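Local coordinates for protein agmatinase (Burkholderia thailandensis, PDB 4DZ4) that probably hydrolyses agmatine to putrescine and urea, using two manganese ions bound in each subunit, at residues 160-165 with 247-252; 52-57 with 132-137; 66-71 with 291-296; 201-206 with 260-265. All blocks are in the same frame, centred on the assembly; numbering follows the deposited sequence.

Overall arrangement
The four contacts involve strand ends and following loops of the parallel sheet in the arginase fold. Contact 2 joins neighbouring strands 49-54 and 131-136 and closes first along the chain. Contact 1, at the end of strand 158-162, holds manganese ligands, and its centre lies about 16 Å from that of contact 2. Contact 4, about 7 Å from contact 1 between centres, follows the adjacent strand 198-202; the two alternate along the chain and share the loop after strand 240-246. Contact 3 touches contacts 1 and 2, alternates with contact 2 and encloses contacts 1 and 4. The loops of the metal site are thus tied to one another and to the sheet.

Contact 1: 160-165 with 247-252; sequences IHFDAH and IDCLDP. With MN (manganese (II) ion), chain Q; MN (manganese (II) ion), chain P.
The binuclear manganese site of the arginase fold is assembled here, where D163 and H165, just beyond strand 158-162, meet D248 from the loop after strand 240-246. D163 bridges the metals: its OD1 binds the manganese of chain Q at 2.1 Å, its OD2 that of chain P at 2.2 Å. D248 grips the chain Q ion with both oxygens, OD1 at 2.2 Å and OD2 at 2.5 Å, its carboxylate turned 56° from that of D163. H165 adds ND1 to the same ion. Because this ion binds both, D163 OD1 and D248 OD2 come to 2.8 Å. The backbone N of A164 donates to D248 OD2 over 3.1 Å, fixing the rotation of that carboxylate, while H165 N closes an Asx turn on D163 OD1. H161 NE2 donates to D163 OD2, a second-shell bond that helps position the bridging group. Behind the metals, small C249 fits against the strand: SG touches F162 CB at 3.9 Å and lies near the plane of its ring, at the edge. H139, D167 and D246 supply the remaining protein ligands, and water 1 lies between the ions, as is typical of the metal-bridging solvent in arginase-family enzymes.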
loop_
_atom_site.group_PDB
_atom_site.type_symbol
_atom_site.label_atom_id
_atom_site.label_comp_id
_atom_site.label_asym_id
_atom_site.label_seq_id
_atom_site.Cartn_x
_atom_site.Cartn_y
_atom_site.Cartn_z
ATOM N N ILE B 160 -12.021 24.518 22.225
ATOM C CA ILE B 160 -10.575 24.388 21.966
ATOM C C ILE B 160 -10.482 23.447 20.768
ATOM O O ILE B 160 -10.778 22.270 20.865
ATOM C CB ILE B 160 -9.793 23.817 23.167
ATOM C CG1 ILE B 160 -9.955 24.715 24.410
ATOM C CG2 ILE B 160 -8.312 23.679 22.769
ATOM C CD1 ILE B 160 -9.356 24.105 25.673
ATOM N N HIS B 161 -10.045 23.984 19.638
ATOM C CA HIS B 161 -10.228 23.314 18.333
ATOM C C HIS B 161 -8.903 23.167 17.621
ATOM O O HIS B 161 -8.280 24.169 17.280
ATOM C CB HIS B 161 -11.232 24.169 17.568
ATOM C CG HIS B 161 -11.464 23.773 16.126
ATOM N ND1 HIS B 161 -12.003 24.647 15.234
ATOM C CD2 HIS B 161 -11.277 22.583 15.444
ATOM C CE1 HIS B 161 -12.129 24.049 14.034
ATOM N NE2 HIS B 161 -11.689 22.794 14.151
ATOM N N PHE B 162 -8.432 21.927 17.482
ATOM C CA PHE B 162 -7.166 21.657 16.791
ATOM C C PHE B 162 -7.522 21.226 15.364
ATOM O O PHE B 162 -8.292 20.271 15.193
ATOM C CB PHE B 162 -6.407 20.526 17.485
ATOM C CG PHE B 162 -5.863 20.881 18.835
ATOM C CD1 PHE B 162 -4.519 21.241 18.995
ATOM C CD2 PHE B 162 -6.683 20.819 19.964
ATOM C CE1 PHE B 162 -3.994 21.574 20.248
ATOM C CE2 PHE B 162 -6.160 21.118 21.234
ATOM C CZ PHE B 162 -4.824 21.491 21.376
ATOM N N ASP B 163 -6.973 21.890 14.341
ATOM C CA ASP B 163 -7.441 21.649 12.969
ATOM C C ASP B 163 -6.601 22.449 12.013
ATOM O O ASP B 163 -6.180 23.564 12.346
ATOM C CB ASP B 163 -8.901 22.133 12.841
ATOM C CG ASP B 163 -9.711 21.386 11.787
ATOM O OD1 ASP B 163 -9.225 21.172 10.657
ATOM O OD2 ASP B 163 -10.893 21.100 12.079
ATOM N N ALA B 164 -6.405 21.918 10.815
ATOM C CA ALA B 164 -5.913 22.754 9.711
ATOM C C ALA B 164 -6.985 23.743 9.224
ATOM O O ALA B 164 -6.650 24.717 8.537
ATOM C CB ALA B 164 -5.467 21.871 8.536
ATOM N N HIS B 165 -8.258 23.469 9.557
ATOM C CA HIS B 165 -9.439 24.174 9.023
ATOM C C HIS B 165 -10.290 24.786 10.138
ATOM O O HIS B 165 -10.560 24.162 11.146
ATOM C CB HIS B 165 -10.346 23.207 8.249
ATOM C CG HIS B 165 -9.622 22.412 7.197
ATOM N ND1 HIS B 165 -9.102 21.179 7.439
ATOM C CD2 HIS B 165 -9.341 22.710 5.872
ATOM C CE1 HIS B 165 -8.501 20.728 6.306
ATOM N NE2 HIS B 165 -8.666 21.659 5.353
ATOM N N ILE B 247 -7.617 15.302 13.429
ATOM C CA ILE B 247 -6.284 14.743 13.197
ATOM C C ILE B 247 -5.510 15.456 12.069
ATOM O O ILE B 247 -4.270 15.458 12.075
ATOM C CB ILE B 247 -6.353 13.209 12.997
ATOM C CG1 ILE B 247 -5.020 12.525 13.443
ATOM C CG2 ILE B 247 -6.786 12.860 11.551
ATOM C CD1 ILE B 247 -4.619 12.714 14.899
ATOM N N ASP B 248 -6.222 16.117 11.155
ATOM C CA ASP B 248 -5.540 16.885 10.089
ATOM C C ASP B 248 -4.865 18.169 10.587
ATOM O O ASP B 248 -4.202 18.867 9.820
ATOM C CB ASP B 248 -6.445 17.109 8.854
ATOM C CG ASP B 248 -7.502 18.234 9.028
ATOM O OD1 ASP B 248 -8.491 18.167 8.252
ATOM O OD2 ASP B 248 -7.389 19.136 9.892
ATOM N N CYS B 249 -5.018 18.458 11.886
ATOM C CA CYS B 249 -4.142 19.457 12.552
ATOM C C CYS B 249 -2.651 19.034 12.323
ATOM O O CYS B 249 -1.785 19.867 12.042
ATOM C CB CYS B 249 -4.441 19.466 14.056
ATOM S SG CYS B 249 -3.417 20.666 14.938
ATOM N N LEU B 250 -2.396 17.731 12.402
ATOM C CA LEU B 250 -1.049 17.212 12.218
ATOM C C LEU B 250 -0.675 17.298 10.739
ATOM O O LEU B 250 -1.543 17.179 9.864
ATOM C CB LEU B 250 -0.963 15.742 12.691
ATOM C CG LEU B 250 -1.398 15.536 14.141
ATOM C CD1 LEU B 250 -1.222 14.071 14.557
ATOM C CD2 LEU B 250 -0.624 16.445 15.088
ATOM N N ASP B 251 0.605 17.531 10.479
ATOM C CA ASP B 251 1.100 17.486 9.115
ATOM C C ASP B 251 0.751 16.145 8.481
ATOM O O ASP B 251 0.752 15.140 9.171
ATOM C CB ASP B 251 2.613 17.707 9.070
ATOM C CG ASP B 251 3.080 18.010 7.642
ATOM O OD1 ASP B 251 2.993 19.175 7.197
ATOM O OD2 ASP B 251 3.431 17.041 6.946
ATOM N N PRO B 252 0.480 16.130 7.168
ATOM C CA PRO B 252 0.265 14.837 6.469
ATOM C C PRO B 252 1.367 13.796 6.672
ATOM O O PRO B 252 1.095 12.596 6.545
ATOM C CB PRO B 252 0.144 15.261 4.993
ATOM C CG PRO B 252 -0.503 16.664 5.075
ATOM C CD PRO B 252 0.156 17.292 6.307
HETATM MN MN MN Q . -9.689 19.755 9.154
HETATM MN MN MN P . -12.411 20.108 10.845
HETATM O O HOH W 1 -11.674 20.348 9.060
#

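Contact 2: 52-57 with 132-137; sequences SGVPLD and MLTLGG
S52 and G53 pair with T134 and L135 as neighbours in the central parallel sheet, and backbone hydrogen bonds form the framework of the contact. L135 N donates to S52 O at 2.8 Å, nearly straight, and L135 O in turn receives V54 N at 2.9 Å; S52 N to L133 O is longer, at 3.3 Å. Between these bonds run CA-H...O contacts, from T134 CA to S52 O and from G53 CA to L135 O. Past the strand ends, G137 sends its CA toward both V54 O and L56 O. A CB on G137 would collide with V54 O, and its phi is positive, so glycine suits this place after the cis peptide bond between G136 and G137.

Apolar packing comes from V54 and T134, on the same face of the sheet. The T134 methyl CG2 stands anti to the backbone N (chi1 of OG1 -53°) and meets V54 CG2 at 3.7 Å. Polar side chains share that face: water 2 links S52 OG, at 2.7 Å, to T134 OG1, at 2.9 Å, and S52 OG is also bonded to H121. The buried hydroxyls therefore have polar partners beside the V54 and T134 methyls, while main-chain bonds hold the strands.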
loop_
_atom_site.group_PDB
_atom_site.type_symbol
_atom_site.label_atom_id
_atom_site.label_comp_id
_atom_site.label_asym_id
_atom_site.label_seq_id
_atom_site.Cartn_x
_atom_site.Cartn_y
_atom_site.Cartn_z
ATOM N N SER B 52 -17.064 6.557 22.757
ATOM C CA SER B 52 -17.999 5.989 21.792
ATOM C C SER B 52 -17.580 6.463 20.420
ATOM O O SER B 52 -16.827 7.441 20.316
ATOM C CB SER B 52 -19.454 6.397 22.095
ATOM O OG SER B 52 -19.679 7.783 21.842
ATOM N N GLY B 53 -18.046 5.771 19.395
ATOM C CA GLY B 53 -17.736 6.173 18.014
ATOM C C GLY B 53 -18.968 6.767 17.326
ATOM O O GLY B 53 -20.113 6.379 17.608
ATOM N N VAL B 54 -18.737 7.702 16.407
ATOM C CA VAL B 54 -19.804 8.181 15.511
ATOM C C VAL B 54 -19.254 8.028 14.096
ATOM O O VAL B 54 -18.435 8.837 13.669
ATOM C CB VAL B 54 -20.226 9.666 15.768
ATOM C CG1 VAL B 54 -21.370 10.030 14.833
ATOM C CG2 VAL B 54 -20.698 9.868 17.214
ATOM N N PRO B 55 -19.664 6.965 13.382
ATOM C CA PRO B 55 -18.958 6.563 12.138
ATOM C C PRO B 55 -19.545 7.252 10.904
ATOM O O PRO B 55 -20.082 6.602 9.998
ATOM C CB PRO B 55 -19.212 5.055 12.081
ATOM C CG PRO B 55 -20.570 4.907 12.711
ATOM C CD PRO B 55 -20.541 5.880 13.882
ATOM N N LEU B 56 -19.413 8.568 10.875
ATOM C CA LEU B 56 -20.015 9.390 9.810
ATOM C C LEU B 56 -18.962 9.869 8.825
ATOM O O LEU B 56 -17.905 10.369 9.241
ATOM C CB LEU B 56 -20.646 10.617 10.450
ATOM C CG LEU B 56 -21.325 11.624 9.519
ATOM C CD1 LEU B 56 -22.573 11.024 8.836
ATOM C CD2 LEU B 56 -21.709 12.911 10.266
ATOM N N ASP B 57 -19.227 9.784 7.524
ATOM C CA ASP B 57 -18.396 10.564 6.583
ATOM C C ASP B 57 -19.225 11.200 5.464
ATOM O O ASP B 57 -18.690 11.667 4.458
ATOM C CB ASP B 57 -17.169 9.790 6.027
ATOM C CG ASP B 57 -17.554 8.554 5.230
ATOM O OD1 ASP B 57 -18.732 8.397 4.911
ATOM O OD2 ASP B 57 -16.642 7.744 4.958
ATOM N N MET B 132 -17.974 12.637 27.908
ATOM C CA MET B 132 -17.900 11.963 26.603
ATOM C C MET B 132 -16.555 12.208 25.941
ATOM O O MET B 132 -16.120 13.348 25.822
ATOM C CB MET B 132 -19.006 12.423 25.648
ATOM C CG MET B 132 -20.385 11.971 26.080
ATOM S SD MET B 132 -21.636 12.477 24.878
ATOM C CE MET B 132 -21.250 11.454 23.447
ATOM N N LEU B 133 -15.898 11.120 25.556
ATOM C CA LEU B 133 -14.747 11.186 24.642
ATOM C C LEU B 133 -15.172 10.469 23.352
ATOM O O LEU B 133 -15.311 9.239 23.328
ATOM C CB LEU B 133 -13.558 10.470 25.302
ATOM C CG LEU B 133 -12.262 10.445 24.492
ATOM C CD1 LEU B 133 -11.915 11.809 23.961
ATOM C CD2 LEU B 133 -11.101 9.867 25.319
ATOM N N THR B 134 -15.421 11.235 22.297
ATOM C CA THR B 134 -16.053 10.664 21.113
ATOM C C THR B 134 -15.043 10.539 19.965
ATOM O O THR B 134 -14.247 11.438 19.741
ATOM C CB THR B 134 -17.272 11.508 20.710
ATOM O OG1 THR B 134 -18.142 11.647 21.851
ATOM C CG2 THR B 134 -18.083 10.816 19.589
ATOM N N LEU B 135 -15.082 9.402 19.278
ATOM C CA LEU B 135 -14.161 9.130 18.154
ATOM C C LEU B 135 -14.967 9.284 16.873
ATOM O O LEU B 135 -16.002 8.628 16.724
ATOM C CB LEU B 135 -13.631 7.697 18.249
ATOM C CG LEU B 135 -12.976 7.321 19.584
ATOM C CD1 LEU B 135 -12.511 5.844 19.604
ATOM C CD2 LEU B 135 -11.821 8.285 19.873
ATOM N N GLY B 136 -14.485 10.133 15.959
ATOM C CA GLY B 136 -15.107 10.290 14.665
ATOM C C GLY B 136 -14.525 9.310 13.627
ATOM O O GLY B 136 -13.590 8.584 13.911
ATOM N N GLY B 137 -15.032 9.309 12.389
ATOM C CA GLY B 137 -16.133 10.168 11.961
ATOM C C GLY B 137 -15.630 11.547 11.536
ATOM O O GLY B 137 -14.608 12.063 12.028
HETATM O O HOH W 2 -18.558 9.464 23.698
#

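Contact 3: 66-71 with 291-296; sequences ARLGPS and VAPAYD
L68 holds its CG anti to the carbonyl carbon (chi1 -72°), which puts the branched end beside the backbone N, while CB meets the ring of P293. That ring, puckered C-gamma endo, presents CG to L68 CB at 3.4 Å, tighter than usual for two carbons. P293 CG also lies near L68 O, and CD comes within 3.8 Å of G69 N, so the ring rests on the backbone where the 3-10 turn 66-68 passes into helix 69-76. A compact, rigid proline ring suits this place because its carbons pack on the main chain and its nitrogen has no N-H to satisfy.

The second part of the contact gathers round V291 O. A66 CA approaches it at 3.3 Å with a fairly straight CA-H...O geometry of 157°, and G69 CA lies 3.2 Å away. Glycine suits position 69, since a CB there would strike this carbonyl. The small methyl of A292 packs against A66 N. Beyond the pair, V291 packs on V73 of helix 69-76, while Y295 of the fourth subunit packs on L68 and brings the contact to a subunit interface.

V291 O is buried with no conventional hydrogen-bond partner anywhere in the model, and the CA-H of A66 can offer only weak compensation. Van der Waals packing, with L68 on P293 as its apolar pair, holds the segments, and the small A66, G69 and A292 allow the backbones to come close.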
loop_
_atom_site.group_PDB
_atom_site.type_symbol
_atom_site.label_atom_id
_atom_site.label_comp_id
_atom_site.label_asym_id
_atom_site.label_seq_id
_atom_site.Cartn_x
_atom_site.Cartn_y
_atom_site.Cartn_z
ATOM N N ALA B 66 -13.733 8.504 6.667
ATOM C CA ALA B 66 -13.796 8.710 8.119
ATOM C C ALA B 66 -14.848 7.872 8.803
ATOM O O ALA B 66 -14.835 7.757 10.031
ATOM C CB ALA B 66 -13.976 10.187 8.454
ATOM N N ARG B 67 -15.766 7.269 8.045
ATOM C CA ARG B 67 -16.746 6.382 8.684
ATOM C C ARG B 67 -16.080 5.207 9.434
ATOM O O ARG B 67 -16.639 4.683 10.383
ATOM C CB ARG B 67 -17.786 5.869 7.661
ATOM C CG ARG B 67 -17.214 4.914 6.618
ATOM C CD ARG B 67 -18.344 4.331 5.725
ATOM N NE ARG B 67 -18.978 5.415 4.961
ATOM C CZ ARG B 67 -19.974 5.264 4.105
ATOM N NH1 ARG B 67 -20.450 4.047 3.825
ATOM N NH2 ARG B 67 -20.483 6.342 3.509
ATOM N N LEU B 68 -14.902 4.783 8.980
ATOM C CA LEU B 68 -14.186 3.703 9.611
ATOM C C LEU B 68 -13.210 4.187 10.705
ATOM O O LEU B 68 -12.486 3.398 11.309
ATOM C CB LEU B 68 -13.442 2.921 8.530
ATOM C CG LEU B 68 -14.311 2.061 7.596
ATOM C CD1 LEU B 68 -13.432 1.636 6.419
ATOM C CD2 LEU B 68 -14.880 0.852 8.327
ATOM N N GLY B 69 -13.189 5.487 10.941
ATOM C CA GLY B 69 -12.268 6.065 11.934
ATOM C C GLY B 69 -12.357 5.443 13.335
ATOM O O GLY B 69 -11.332 5.160 13.952
ATOM N N PRO B 70 -13.570 5.229 13.855
ATOM C CA PRO B 70 -13.605 4.725 15.231
ATOM C C PRO B 70 -12.955 3.360 15.381
ATOM O O PRO B 70 -12.209 3.129 16.343
ATOM C CB PRO B 70 -15.114 4.665 15.538
ATOM C CG PRO B 70 -15.673 5.790 14.710
ATOM C CD PRO B 70 -14.898 5.686 13.408
ATOM N N SER B 71 -13.210 2.460 14.422
ATOM C CA SER B 71 -12.587 1.132 14.483
ATOM C C SER B 71 -11.074 1.254 14.370
ATOM O O SER B 71 -10.341 0.492 14.992
ATOM C CB SER B 71 -13.164 0.188 13.396
ATOM O OG SER B 71 -12.926 0.680 12.095
ATOM N N VAL B 291 -10.103 10.673 11.317
ATOM C CA VAL B 291 -9.216 9.547 10.937
ATOM C C VAL B 291 -9.908 8.732 9.812
ATOM O O VAL B 291 -11.071 8.323 9.966
ATOM C CB VAL B 291 -8.894 8.658 12.151
ATOM C CG1 VAL B 291 -8.119 7.421 11.688
ATOM C CG2 VAL B 291 -8.071 9.454 13.215
ATOM N N ALA B 292 -9.202 8.530 8.688
ATOM C CA ALA B 292 -9.745 7.805 7.531
ATOM C C ALA B 292 -8.769 6.664 7.207
ATOM O O ALA B 292 -7.747 6.886 6.547
ATOM C CB ALA B 292 -9.919 8.768 6.347
ATOM N N PRO B 293 -9.028 5.455 7.736
ATOM C CA PRO B 293 -7.988 4.409 7.685
ATOM C C PRO B 293 -7.618 3.948 6.257
ATOM O O PRO B 293 -6.490 3.442 6.042
ATOM C CB PRO B 293 -8.594 3.255 8.495
ATOM C CG PRO B 293 -10.058 3.568 8.590
ATOM C CD PRO B 293 -10.143 5.071 8.632
ATOM N N ALA B 294 -8.518 4.105 5.301
ATOM C CA ALA B 294 -8.163 3.749 3.904
ATOM C C ALA B 294 -6.981 4.559 3.396
ATOM O O ALA B 294 -6.312 4.124 2.477
ATOM C CB ALA B 294 -9.353 3.944 2.978
ATOM N N TYR B 295 -6.759 5.751 3.976
ATOM C CA TYR B 295 -5.611 6.600 3.613
ATOM C C TYR B 295 -4.501 6.544 4.650
ATOM O O TYR B 295 -3.487 7.212 4.503
ATOM C CB TYR B 295 -6.070 8.041 3.443
ATOM C CG TYR B 295 -6.936 8.172 2.198
ATOM C CD1 TYR B 295 -6.350 8.321 0.947
ATOM C CD2 TYR B 295 -8.326 8.091 2.283
ATOM C CE1 TYR B 295 -7.131 8.388 -0.201
ATOM C CE2 TYR B 295 -9.114 8.164 1.137
ATOM C CZ TYR B 295 -8.509 8.320 -0.095
ATOM O OH TYR B 295 -9.300 8.378 -1.240
ATOM N N ASP B 296 -4.687 5.749 5.705
ATOM C CA ASP B 296 -3.625 5.624 6.708
ATOM C C ASP B 296 -2.458 4.759 6.208
ATOM O O ASP B 296 -2.591 3.961 5.253
ATOM C CB ASP B 296 -4.174 5.067 8.025
ATOM C CG ASP B 296 -3.402 5.548 9.240
ATOM O OD1 ASP B 296 -2.355 6.232 9.083
ATOM O OD2 ASP B 296 -3.860 5.269 10.369
#

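Contact 4: 201-206 with 260-265; sequences GIRTWN and TPVAGG. With EDO (1,2-ethanediol), chain R.
R203 and V262 form the tight half of this contact. From a CG set between the backbone N and the carbonyl carbon (chi1 51°), the arginine chain runs extended to NE and slides past V262 in the opposite direction, its CG 3.8 Å from V262 CG1. NE and NH1 grip V262 O side-on, each at 2.9 Å. The oxygen lies in the guanidinium plane, but it receives NH1 in the carbonyl plane and NE from above it. NE has a second, weak bond to A263 O at 3.3 Å, and NH2 reaches back in plane to G201 O at 3.0 Å. The G264-G265 backbone runs over one guanidinium face; at G264 (phi 94°) a CB would jam against the preceding carbonyl.

The looser side lies toward T204, whose CG2 only approaches V262 CG2, at 4.2 Å, while its hydroxyl bonds to A164 O. W205, partly exposed, takes no part in the packing on 260-265; its O accepts from O2 of a 1,2-ethanediol, probably from the crystallisation liquor, at 3.1 Å.

Carbonyl oxygens of V262, A263, G201 and C249 line the guanidinium edge; their dipoles probably stabilise its positive charge, and the hydrogen bonds join the two loops.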
loop_
_atom_site.group_PDB
_atom_site.type_symbol
_atom_site.label_atom_id
_atom_site.label_comp_id
_atom_site.label_asym_id
_atom_site.label_seq_id
_atom_site.Cartn_x
_atom_site.Cartn_y
_atom_site.Cartn_z
ATOM N N GLY B 201 -3.382 25.372 14.934
ATOM C CA GLY B 201 -2.831 24.642 13.787
ATOM C C GLY B 201 -3.443 25.065 12.447
ATOM O O GLY B 201 -3.110 24.506 11.388
ATOM N N ILE B 202 -4.326 26.062 12.498
ATOM C CA ILE B 202 -5.003 26.606 11.301
ATOM C C ILE B 202 -4.020 26.945 10.188
ATOM O O ILE B 202 -2.974 27.541 10.419
ATOM C CB ILE B 202 -5.876 27.840 11.632
ATOM C CG1 ILE B 202 -6.982 27.472 12.649
ATOM C CG2 ILE B 202 -6.445 28.448 10.329
ATOM C CD1 ILE B 202 -8.039 26.481 12.113
ATOM N N ARG B 203 -4.360 26.556 8.968
ATOM C CA ARG B 203 -3.519 26.892 7.823
ATOM C C ARG B 203 -4.351 26.890 6.542
ATOM O O ARG B 203 -3.842 26.580 5.443
ATOM C CB ARG B 203 -2.304 25.963 7.735
ATOM C CG ARG B 203 -2.605 24.478 7.802
ATOM C CD ARG B 203 -1.295 23.706 7.951
ATOM N NE ARG B 203 -1.457 22.236 7.904
ATOM C CZ ARG B 203 -1.859 21.447 8.905
ATOM N NH1 ARG B 203 -1.888 20.124 8.711
ATOM N NH2 ARG B 203 -2.206 21.936 10.099
ATOM N N THR B 204 -5.613 27.331 6.678
ATOM C CA THR B 204 -6.473 27.575 5.526
ATOM C C THR B 204 -7.247 28.857 5.770
ATOM O O THR B 204 -7.393 29.290 6.930
ATOM C CB THR B 204 -7.468 26.428 5.246
ATOM O OG1 THR B 204 -8.130 26.028 6.452
ATOM C CG2 THR B 204 -6.725 25.219 4.627
ATOM N N TRP B 205 -7.708 29.457 4.682
ATOM C CA TRP B 205 -8.201 30.833 4.718
ATOM C C TRP B 205 -9.697 30.953 4.825
ATOM O O TRP B 205 -10.429 30.300 4.081
ATOM C CB TRP B 205 -7.756 31.603 3.466
ATOM C CG TRP B 205 -8.186 33.047 3.543
ATOM C CD1 TRP B 205 -9.291 33.637 2.947
ATOM C CD2 TRP B 205 -7.579 34.089 4.347
ATOM N NE1 TRP B 205 -9.373 34.967 3.276
ATOM C CE2 TRP B 205 -8.383 35.300 4.123
ATOM C CE3 TRP B 205 -6.456 34.152 5.181
ATOM C CZ2 TRP B 205 -8.077 36.515 4.728
ATOM C CZ3 TRP B 205 -6.161 35.390 5.785
ATOM C CH2 TRP B 205 -6.944 36.538 5.553
ATOM N N ASN B 206 -10.143 31.857 5.699
ATOM C CA ASN B 206 -11.556 32.275 5.747
ATOM C C ASN B 206 -11.591 33.796 5.793
ATOM O O ASN B 206 -10.806 34.419 6.516
ATOM C CB ASN B 206 -12.205 31.688 7.013
ATOM C CG ASN B 206 -13.725 31.856 7.069
ATOM O OD1 ASN B 206 -14.353 32.584 6.294
ATOM N ND2 ASN B 206 -14.322 31.182 8.052
ATOM N N THR B 260 -8.860 15.541 4.204
ATOM C CA THR B 260 -8.464 16.876 3.707
ATOM C C THR B 260 -7.072 17.263 4.216
ATOM O O THR B 260 -6.924 18.168 5.071
ATOM C CB THR B 260 -9.498 17.998 4.062
ATOM O OG1 THR B 260 -9.832 17.899 5.452
ATOM C CG2 THR B 260 -10.774 17.856 3.248
ATOM N N PRO B 261 -6.029 16.597 3.699
ATOM C CA PRO B 261 -4.656 16.844 4.141
ATOM C C PRO B 261 -4.138 18.207 3.644
ATOM O O PRO B 261 -4.301 18.557 2.444
ATOM C CB PRO B 261 -3.863 15.699 3.477
ATOM C CG PRO B 261 -4.663 15.303 2.273
ATOM C CD PRO B 261 -6.095 15.460 2.749
ATOM N N VAL B 262 -3.463 18.930 4.540
ATOM C CA VAL B 262 -2.920 20.259 4.199
ATOM C C VAL B 262 -1.462 20.318 4.685
ATOM O O VAL B 262 -1.193 20.132 5.898
ATOM C CB VAL B 262 -3.720 21.400 4.880
ATOM C CG1 VAL B 262 -3.212 22.760 4.421
ATOM C CG2 VAL B 262 -5.216 21.269 4.598
ATOM N N ALA B 263 -0.534 20.575 3.764
ATOM C CA ALA B 263 0.893 20.611 4.134
ATOM C C ALA B 263 1.186 21.702 5.184
ATOM O O ALA B 263 0.488 22.728 5.228
ATOM C CB ALA B 263 1.707 20.914 2.886
ATOM N N GLY B 264 2.244 21.483 5.968
ATOM C CA GLY B 264 2.781 22.502 6.909
ATOM C C GLY B 264 2.253 22.404 8.339
ATOM O O GLY B 264 2.246 23.405 9.071
ATOM N N GLY B 265 1.770 21.246 8.744
ATOM C CA GLY B 265 1.079 21.130 10.040
ATOM C C GLY B 265 1.998 20.798 11.218
ATOM O O GLY B 265 3.227 20.895 11.134
HETATM C C1 EDO R . -12.932 32.724 1.580
HETATM O O1 EDO R . -13.469 32.540 2.923
HETATM C C2 EDO R . -12.505 31.418 0.891
HETATM O O2 EDO R . -11.142 31.048 1.202
#